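Local coordinates for UDP-glucose 4-epimerase (Brucella ovis, PDB 4WOK), which probably interconverts UDP-glucose and UDP-galactose by inverting C4 of the sugar, using a bound NAD as its redox cofactor, at residues Val214-Gly219 against Ala287-Arg292; Thr224-Cys229 against Ser268-Val273; Cys229-Ile234 against Ala293-Ala298. The protein carries 2 engineered substitutions. All coordinates share one frame; numbering follows the deposited sequence.

Overall arrangement
All three contacts lie on the same side of the chain's centre, away from the large parallel Rossmann sheet, among the elements of the smaller C-terminal part. None is fully buried. Contact 1 is partly buried and pairs two short parallel strands, with charged and aromatic groups on one face. Contact 2, also partly buried, replaces strand pairing with hydroxyl and carboxylate bonds at the start of helix 269-280. It touches contact 1 through Val217 on Ile269 and Met288 on Arg270. Contact 3 is a surface contact held by one arginine and a single backbone bridge. It shares Cys229 with contact 2, and the side chain of Arg231 lies about 10 Å from the NAD.

Contact 1: residues Val214-Gly219 against Ala287-Arg292; sequences VLEVYG and AMRARR
Leu215 to Tyr218 and Ala287 to Arg289 run side by side as a two-stranded parallel sheet, their axes 27° apart. Ala287 N gives a hydrogen bond to Leu215 O, and Val217 N gives one to Ala287 O. Arg289 N then reaches Val217 O at 2.8 Å, nearly straight. The next bond, from Gly219 N to Arg289 O, is weak. A water continues the link, donating to Tyr218 O and accepting from Arg292 N.

The charged contacts lie on the face that carries Glu216, Tyr218 and Arg289. Arg289 has two conformers, and its side-chain contacts hold for the one described. In it the extended Glu216 side chain brings Glu216 OE2 within 3.1 Å of Arg289 NE, a nearly straight salt bridge. OE2 sits in the guanidinium plane, but Arg289 NE approaches from well above the carboxylate plane of Glu216. Arg289 runs beside Tyr218, with Arg289 CB 3.6 Å from Tyr218 CD1. Arg292 makes a cation-pi contact over one face of the same ring, its guanidinium tilted about 43° to it. Arg292 CZ is 4.1 Å from the Tyr218 ring centroid. Arg292 NH2, nearer the rim, is 3.5 Å from Tyr218 CZ.

Val217 and Met288 on the other face make apolar contact. A chi2 of 61° puts Met288 SD against Val217 CG1, at 3.6 Å. Helix 269-280 packs against both residues.

Beyond the strands, Gly219 CA lies 3.6 Å from Arg291 CB. A CB on Gly219 would clash there, and its backbone angles by themselves call for glycine. The end of Arg291 turns away to a salt bridge with Asp221.

The two faces thus differ in chemistry. Backbone bonds set the register. Glu216 probably balances Arg289 in the conformer described, while the Tyr218 ring face offers Arg292 a cation-pi contact.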
loop_
_atom_site.group_PDB
_atom_site.type_symbol
_atom_site.label_atom_id
_atom_site.label_comp_id
_atom_site.label_asym_id
_atom_site.label_seq_id
_atom_site.Cartn_x
_atom_site.Cartn_y
_atom_site.Cartn_z
ATOM N N VAL A 214 4.384 22.939 -10.666
ATOM C CA VAL A 214 4.980 22.103 -11.705
ATOM C C VAL A 214 5.039 20.647 -11.276
ATOM O O VAL A 214 4.921 20.327 -10.093
ATOM C CB VAL A 214 6.424 22.561 -12.082
ATOM C CG1 VAL A 214 6.434 23.990 -12.546
ATOM C CG2 VAL A 214 7.372 22.384 -10.909
ATOM N N LEU A 215 5.194 19.759 -12.248
ATOM C CA LEU A 215 5.555 18.386 -11.943
ATOM C C LEU A 215 6.922 18.135 -12.554
ATOM O O LEU A 215 7.065 18.067 -13.778
ATOM C CB LEU A 215 4.531 17.389 -12.476
ATOM C CG LEU A 215 4.924 15.927 -12.233
ATOM C CD1 LEU A 215 4.674 15.503 -10.770
ATOM C CD2 LEU A 215 4.232 14.975 -13.195
ATOM N N GLU A 216 7.935 18.044 -11.702
ATOM C CA GLU A 216 9.266 17.715 -12.172
ATOM C C GLU A 216 9.322 16.230 -12.504
ATOM O O GLU A 216 8.978 15.389 -11.680
ATOM C CB GLU A 216 10.326 18.094 -11.131
ATOM C CG GLU A 216 10.715 19.568 -11.167
ATOM C CD GLU A 216 11.807 19.921 -10.168
ATOM O OE1 GLU A 216 11.895 19.247 -9.118
ATOM O OE2 GLU A 216 12.573 20.872 -10.439
ATOM N N VAL A 217 9.735 15.921 -13.727
ATOM C CA VAL A 217 9.842 14.545 -14.192
ATOM C C VAL A 217 11.284 14.282 -14.584
ATOM O O VAL A 217 11.845 14.993 -15.410
ATOM C CB VAL A 217 8.915 14.269 -15.396
ATOM C CG1 VAL A 217 9.246 12.924 -16.032
ATOM C CG2 VAL A 217 7.456 14.333 -14.969
ATOM N N TYR A 218 11.886 13.259 -13.986
ATOM C CA TYR A 218 13.314 13.025 -14.174
ATOM C C TYR A 218 13.612 12.005 -15.274
ATOM O O TYR A 218 13.707 10.804 -15.021
ATOM C CB TYR A 218 13.945 12.604 -12.839
ATOM C CG TYR A 218 14.048 13.773 -11.880
ATOM C CD1 TYR A 218 15.122 14.651 -11.951
ATOM C CD2 TYR A 218 13.054 14.024 -10.939
ATOM C CE1 TYR A 218 15.225 15.737 -11.101
ATOM C CE2 TYR A 218 13.147 15.116 -10.077
ATOM C CZ TYR A 218 14.241 15.968 -10.170
ATOM O OH TYR A 218 14.365 17.056 -9.333
ATOM N N GLY A 219 13.739 12.501 -16.500
ATOM C CA GLY A 219 14.171 11.682 -17.617
ATOM C C GLY A 219 13.120 11.408 -18.678
ATOM O O GLY A 219 12.011 10.949 -18.382
ATOM N N ALA A 287 7.815 19.646 -15.961
ATOM C CA ALA A 287 9.154 20.182 -16.125
ATOM C C ALA A 287 10.098 19.004 -16.264
ATOM O O ALA A 287 10.406 18.327 -15.284
ATOM C CB ALA A 287 9.539 21.054 -14.946
ATOM N N MET A 288 10.530 18.745 -17.487
ATOM C CA MET A 288 11.390 17.609 -17.767
ATOM C C MET A 288 12.828 17.907 -17.354
ATOM O O MET A 288 13.432 18.870 -17.826
ATOM C CB MET A 288 11.317 17.249 -19.252
ATOM C CG MET A 288 11.841 15.865 -19.574
ATOM S SD MET A 288 10.915 14.562 -18.739
ATOM C CE MET A 288 9.390 14.555 -19.684
ATOM N N ARG A 289 13.353 17.081 -16.456
ATOM C CA ARG A 289 14.717 17.194 -15.947
ATOM C C ARG A 289 15.560 16.008 -16.403
ATOM O O ARG A 289 15.022 14.993 -16.855
ATOM C CB ARG A 289 14.720 17.261 -14.419
ATOM C CG ARG A 289 13.849 18.351 -13.835
ATOM C CD ARG A 289 14.614 19.652 -13.688
ATOM N NE ARG A 289 14.919 19.946 -12.290
ATOM C CZ ARG A 289 16.096 19.724 -11.714
ATOM N NH1 ARG A 289 16.272 20.025 -10.433
ATOM N NH2 ARG A 289 17.098 19.206 -12.417
ATOM N N ALA A 290 16.874 16.126 -16.246
ATOM C CA ALA A 290 17.791 15.059 -16.618
ATOM C C ALA A 290 17.508 13.773 -15.844
ATOM O O ALA A 290 17.242 13.796 -14.640
ATOM C CB ALA A 290 19.232 15.501 -16.393
ATOM N N ARG A 291 17.561 12.652 -16.553
ATOM C CA ARG A 291 17.429 11.347 -15.922
ATOM C C ARG A 291 18.568 11.136 -14.937
ATOM O O ARG A 291 19.712 11.495 -15.214
ATOM C CB ARG A 291 17.419 10.246 -16.981
ATOM C CG ARG A 291 17.363 8.833 -16.430
ATOM C CD ARG A 291 17.149 7.833 -17.552
ATOM N NE ARG A 291 18.010 8.121 -18.697
ATOM C CZ ARG A 291 19.261 7.689 -18.811
ATOM N NH1 ARG A 291 19.791 6.949 -17.847
ATOM N NH2 ARG A 291 19.982 7.993 -19.880
ATOM N N ARG A 292 18.247 10.578 -13.778
ATOM C CA ARG A 292 19.261 10.212 -12.793
ATOM C C ARG A 292 19.904 8.883 -13.173
ATOM O O ARG A 292 19.204 7.901 -13.421
ATOM C CB ARG A 292 18.650 10.128 -11.391
ATOM C CG ARG A 292 18.044 11.441 -10.921
ATOM C CD ARG A 292 17.322 11.299 -9.587
ATOM N NE ARG A 292 16.826 12.591 -9.117
ATOM C CZ ARG A 292 16.047 12.754 -8.051
ATOM N NH1 ARG A 292 15.665 11.704 -7.337
ATOM N NH2 ARG A 292 15.648 13.971 -7.702
HETATM O O HOH W 1 15.757 9.446 -13.062
#

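Contact 2: residues Thr224-Cys229 against Ser268-Val273; sequences TPDGTC and SIREIV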
loop_
_atom_site.group_PDB
_atom_site.type_symbol
_atom_site.label_atom_id
_atom_site.label_comp_id
_atom_site.label_asym_id
_atom_site.label_seq_id
_atom_site.Cartn_x
_atom_site.Cartn_y
_atom_site.Cartn_z
ATOM N N THR A 224 12.486 3.003 -22.884
ATOM C CA THR A 224 11.064 2.674 -22.840
ATOM C C THR A 224 10.384 3.215 -24.093
ATOM O O THR A 224 10.879 4.168 -24.684
ATOM C CB THR A 224 10.377 3.286 -21.612
ATOM O OG1 THR A 224 10.374 4.716 -21.744
ATOM C CG2 THR A 224 11.096 2.875 -20.325
ATOM N N PRO A 225 9.243 2.623 -24.491
ATOM C CA PRO A 225 8.528 3.068 -25.693
ATOM C C PRO A 225 8.396 4.590 -25.852
ATOM O O PRO A 225 8.606 5.070 -26.965
ATOM C CB PRO A 225 7.155 2.418 -25.524
ATOM C CG PRO A 225 7.466 1.128 -24.841
ATOM C CD PRO A 225 8.620 1.418 -23.908
ATOM N N ASP A 226 8.082 5.338 -24.796
ATOM C CA ASP A 226 7.952 6.791 -24.960
ATOM C C ASP A 226 9.093 7.562 -24.311
ATOM O O ASP A 226 9.098 8.794 -24.308
ATOM C CB ASP A 226 6.610 7.297 -24.418
ATOM C CG ASP A 226 6.384 6.947 -22.951
ATOM O OD1 ASP A 226 7.356 6.899 -22.167
ATOM O OD2 ASP A 226 5.210 6.733 -22.589
ATOM N N GLY A 227 10.057 6.835 -23.763
ATOM C CA GLY A 227 11.241 7.462 -23.207
ATOM C C GLY A 227 11.134 7.805 -21.733
ATOM O O GLY A 227 12.146 8.076 -21.094
ATOM N N THR A 228 9.917 7.812 -21.193
ATOM C CA THR A 228 9.736 8.101 -19.770
ATOM C C THR A 228 9.648 6.786 -18.997
ATOM O O THR A 228 9.324 5.741 -19.566
ATOM C CB THR A 228 8.480 8.973 -19.486
ATOM O OG1 THR A 228 7.279 8.209 -19.674
ATOM C CG2 THR A 228 8.459 10.205 -20.383
ATOM N N CYS A 229 9.938 6.824 -17.700
ATOM C CA CYS A 229 10.091 5.567 -16.977
ATOM C C CYS A 229 8.750 4.918 -16.661
ATOM O O CYS A 229 7.714 5.580 -16.540
ATOM C CB CYS A 229 10.897 5.760 -15.693
ATOM S SG CYS A 229 9.924 6.140 -14.257
ATOM N N SER A 268 3.848 4.206 -17.984
ATOM C CA SER A 268 4.845 5.266 -18.042
ATOM C C SER A 268 4.286 6.592 -17.526
ATOM O O SER A 268 3.071 6.783 -17.461
ATOM C CB SER A 268 5.363 5.445 -19.471
ATOM O OG SER A 268 4.478 6.253 -20.218
ATOM N N ILE A 269 5.185 7.498 -17.156
ATOM C CA ILE A 269 4.808 8.843 -16.720
ATOM C C ILE A 269 3.996 9.560 -17.797
ATOM O O ILE A 269 2.984 10.213 -17.508
ATOM C CB ILE A 269 6.055 9.705 -16.388
ATOM C CG1 ILE A 269 6.930 9.032 -15.326
ATOM C CG2 ILE A 269 5.642 11.107 -15.975
ATOM C CD1 ILE A 269 6.370 9.088 -13.930
ATOM N N ARG A 270 4.456 9.440 -19.040
ATOM C CA ARG A 270 3.791 10.081 -20.165
ATOM C C ARG A 270 2.345 9.610 -20.271
ATOM O O ARG A 270 1.437 10.431 -20.416
ATOM C CB ARG A 270 4.545 9.810 -21.473
ATOM C CG ARG A 270 3.921 10.460 -22.705
ATOM C CD ARG A 270 4.002 11.986 -22.641
ATOM N NE ARG A 270 5.380 12.471 -22.703
ATOM C CZ ARG A 270 5.797 13.616 -22.169
ATOM N NH1 ARG A 270 4.942 14.405 -21.526
ATOM N NH2 ARG A 270 7.073 13.968 -22.272
ATOM N N GLU A 271 2.128 8.297 -20.167
ATOM C CA GLU A 271 0.777 7.743 -20.243
ATOM C C GLU A 271 -0.125 8.381 -19.198
ATOM O O GLU A 271 -1.269 8.742 -19.474
ATOM C CB GLU A 271 0.784 6.230 -20.036
ATOM C CG GLU A 271 1.518 5.408 -21.082
ATOM C CD GLU A 271 1.497 3.924 -20.734
ATOM O OE1 GLU A 271 0.405 3.321 -20.782
ATOM O OE2 GLU A 271 2.558 3.365 -20.387
ATOM N N ILE A 272 0.405 8.508 -17.986
ATOM C CA ILE A 272 -0.349 9.083 -16.886
ATOM C C ILE A 272 -0.707 10.537 -17.167
ATOM O O ILE A 272 -1.861 10.936 -17.053
ATOM C CB ILE A 272 0.442 8.976 -15.565
ATOM C CG1 ILE A 272 0.402 7.530 -15.070
ATOM C CG2 ILE A 272 -0.131 9.915 -14.510
ATOM C CD1 ILE A 272 1.436 7.217 -14.027
ATOM N N VAL A 273 0.290 11.322 -17.542
ATOM C CA VAL A 273 0.073 12.722 -17.866
ATOM C C VAL A 273 -0.931 12.861 -19.015
ATOM O O VAL A 273 -1.865 13.662 -18.942
ATOM C CB VAL A 273 1.408 13.403 -18.219
ATOM C CG1 VAL A 273 1.183 14.669 -19.017
ATOM C CG2 VAL A 273 2.187 13.677 -16.945
#
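Asp226 turns its carboxylate to the N-terminus of helix 269-280, where Ser268 is the N-cap. With chi1 at 57°, Asp226 CG lies between the backbone N and the carbonyl carbon, where the carboxylate reaches both Ser268 and its own loop. Asp226 OD2 uses its syn lone pair to accept from Ser268 OG at a short 2.5 Å. Asp226 OD2 also lies 3.3 Å from Arg270 CB. Asp226 OD1 accepts from Thr228 N, in an Asx turn, and from Thr228 OG1.

Thr228 stands across Arg270, the two side chains at about a right angle. Thr228 OG1 accepts from Arg270 N at 3.1 Å, in a nearly straight bond. Thr228 CG2 lies 4.1 Å from Arg270 CB. The bond to CB of Cys229 points away, yet Cys229 SG still touches Ile269 CG1 at 4.3 Å. Ile269 N meets Cys229 O nearly along the C=O axis at 3.2 Å, but the bond is bent at the hydrogen (143°).

Ser268 OG in turn accepts from Glu271 N, and Ser268 N gives a bond to Glu271 OE2, a capping box. The loop therefore supplies acceptors to the helix start. Asp226 may interact favourably with the helix dipole, though the like charge of Glu271 is nearby.

Contact 3: residues Cys229-Ile234 against Ala293-Ala298; sequences CIRDYI and AGDPPA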
loop_
_atom_site.group_PDB
_atom_site.type_symbol
_atom_site.label_atom_id
_atom_site.label_comp_id
_atom_site.label_asym_id
_atom_site.label_seq_id
_atom_site.Cartn_x
_atom_site.Cartn_y
_atom_site.Cartn_z
ATOM N N CYS A 229 9.938 6.824 -17.700
ATOM C CA CYS A 229 10.091 5.567 -16.977
ATOM C C CYS A 229 8.750 4.918 -16.661
ATOM O O CYS A 229 7.714 5.580 -16.540
ATOM C CB CYS A 229 10.897 5.760 -15.693
ATOM S SG CYS A 229 9.924 6.140 -14.257
ATOM N N ILE A 230 8.797 3.598 -16.537
ATOM C CA ILE A 230 7.616 2.779 -16.370
ATOM C C ILE A 230 7.576 2.229 -14.943
ATOM O O ILE A 230 8.576 1.720 -14.437
ATOM C CB ILE A 230 7.601 1.622 -17.390
ATOM C CG1 ILE A 230 7.482 2.175 -18.815
ATOM C CG2 ILE A 230 6.480 0.650 -17.085
ATOM C CD1 ILE A 230 7.543 1.108 -19.886
ATOM N N ARG A 231 6.432 2.368 -14.289
ATOM C CA ARG A 231 6.282 1.873 -12.913
ATOM C C ARG A 231 4.946 1.155 -12.781
ATOM O O ARG A 231 4.178 1.072 -13.749
ATOM C CB ARG A 231 6.401 3.025 -11.911
ATOM C CG ARG A 231 7.754 3.746 -11.932
ATOM C CD ARG A 231 8.834 2.891 -11.281
ATOM N NE ARG A 231 10.144 3.541 -11.223
ATOM C CZ ARG A 231 11.110 3.357 -12.119
ATOM N NH1 ARG A 231 10.906 2.558 -13.158
ATOM N NH2 ARG A 231 12.278 3.975 -11.984
ATOM N N ASP A 232 4.657 0.662 -11.581
ATOM C CA ASP A 232 3.574 -0.294 -11.378
ATOM C C ASP A 232 2.483 0.305 -10.508
ATOM O O ASP A 232 2.741 0.676 -9.360
ATOM C CB ASP A 232 4.134 -1.559 -10.735
ATOM C CG ASP A 232 3.192 -2.732 -10.826
ATOM O OD1 ASP A 232 2.044 -2.564 -11.288
ATOM O OD2 ASP A 232 3.614 -3.833 -10.432
ATOM N N TYR A 233 1.272 0.399 -11.042
ATOM C CA TYR A 233 0.183 1.034 -10.301
ATOM C C TYR A 233 -0.996 0.096 -10.089
ATOM O O TYR A 233 -1.454 -0.557 -11.017
ATOM C CB TYR A 233 -0.281 2.301 -11.026
ATOM C CG TYR A 233 0.853 3.284 -11.227
ATOM C CD1 TYR A 233 1.671 3.208 -12.349
ATOM C CD2 TYR A 233 1.130 4.258 -10.278
ATOM C CE1 TYR A 233 2.722 4.088 -12.527
ATOM C CE2 TYR A 233 2.183 5.141 -10.446
ATOM C CZ TYR A 233 2.974 5.048 -11.573
ATOM O OH TYR A 233 4.028 5.919 -11.744
ATOM N N ILE A 234 -1.488 0.039 -8.859
ATOM C CA ILE A 234 -2.645 -0.791 -8.559
ATOM C C ILE A 234 -3.692 0.031 -7.810
ATOM O O ILE A 234 -3.370 0.796 -6.896
ATOM C CB ILE A 234 -2.248 -2.058 -7.746
ATOM C CG1 ILE A 234 -3.487 -2.865 -7.351
ATOM C CG2 ILE A 234 -1.437 -1.699 -6.505
ATOM C CD1 ILE A 234 -3.161 -4.273 -6.852
ATOM N N ALA A 293 21.233 8.862 -13.233
ATOM C CA ALA A 293 21.968 7.663 -13.625
ATOM C C ALA A 293 21.657 6.496 -12.689
ATOM O O ALA A 293 21.492 6.682 -11.484
ATOM C CB ALA A 293 23.464 7.940 -13.651
ATOM N N GLY A 294 21.554 5.299 -13.259
ATOM C CA GLY A 294 21.275 4.113 -12.472
ATOM C C GLY A 294 19.831 3.990 -12.013
ATOM O O GLY A 294 19.529 3.221 -11.096
ATOM N N ASP A 295 18.933 4.743 -12.641
ATOM C CA ASP A 295 17.511 4.621 -12.338
ATOM C C ASP A 295 16.840 3.686 -13.341
ATOM O O ASP A 295 16.981 3.867 -14.548
ATOM C CB ASP A 295 16.826 5.990 -12.348
ATOM C CG ASP A 295 15.444 5.954 -11.722
ATOM O OD1 ASP A 295 15.315 5.456 -10.587
ATOM O OD2 ASP A 295 14.481 6.414 -12.367
ATOM N N PRO A 296 16.107 2.683 -12.839
ATOM C CA PRO A 296 15.483 1.647 -13.670
ATOM C C PRO A 296 14.444 2.206 -14.620
ATOM O O PRO A 296 13.645 3.051 -14.219
ATOM C CB PRO A 296 14.822 0.721 -12.646
ATOM C CG PRO A 296 15.517 1.005 -11.353
ATOM C CD PRO A 296 15.875 2.452 -11.405
ATOM N N PRO A 297 14.449 1.731 -15.873
ATOM C CA PRO A 297 13.484 2.165 -16.881
ATOM C C PRO A 297 12.095 1.617 -16.598
ATOM O O PRO A 297 11.094 2.248 -16.936
ATOM C CB PRO A 297 14.040 1.577 -18.189
ATOM C CG PRO A 297 15.427 1.081 -17.851
ATOM C CD PRO A 297 15.393 0.741 -16.409
ATOM N N ALA A 298 12.039 0.444 -15.978
ATOM C CA ALA A 298 10.765 -0.227 -15.780
ATOM C C ALA A 298 10.787 -1.116 -14.550
ATOM O O ALA A 298 11.730 -1.876 -14.328
ATOM C CB ALA A 298 10.389 -1.042 -17.017
HETATM O O HOH W 2 12.889 5.278 -9.404
#
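Ile230 and Ala298 are joined by a single backbone bridge, with their CA atoms 4.4 Å apart. Ile230 N donates to Pro297 O at 2.7 Å, with an N-H...O angle of 167°. On the return side Ala298 CA makes a C-H...O contact to Ile230 O. The pairing goes on beyond Ala298, where Ile230 also bonds the backbone of Leu299. Ile230 CB and Ala298 CB pack at 3.9 Å.

Arg231 carries the polar side-chain contact. A chi2 of -74° turns CD aside, and the guanidinium comes back far enough for Arg231 NH1 to bond Ile230 O of its own strand. It grips Pro296 O end-on with two nitrogens. Arg231 NH1 lies 3.0 Å and Arg231 NH2 2.8 Å from Pro296 O, which sits in the guanidinium plane. Cys229 SG lies over the centre of one face of the guanidinium. Asp295 OD2 forms a longer salt bridge to Arg231 NH2, at 3.3 Å, and has a second partner in Tyr222 OH. A water also joins Arg231 NH2 to Asp295 OD1.

One guanidinium thus ties strand 230-235 to the proline-containing loop before helix 304-310. Two carbonyl groups fix its rotation, and the carboxylate of Asp295 probably balances its charge.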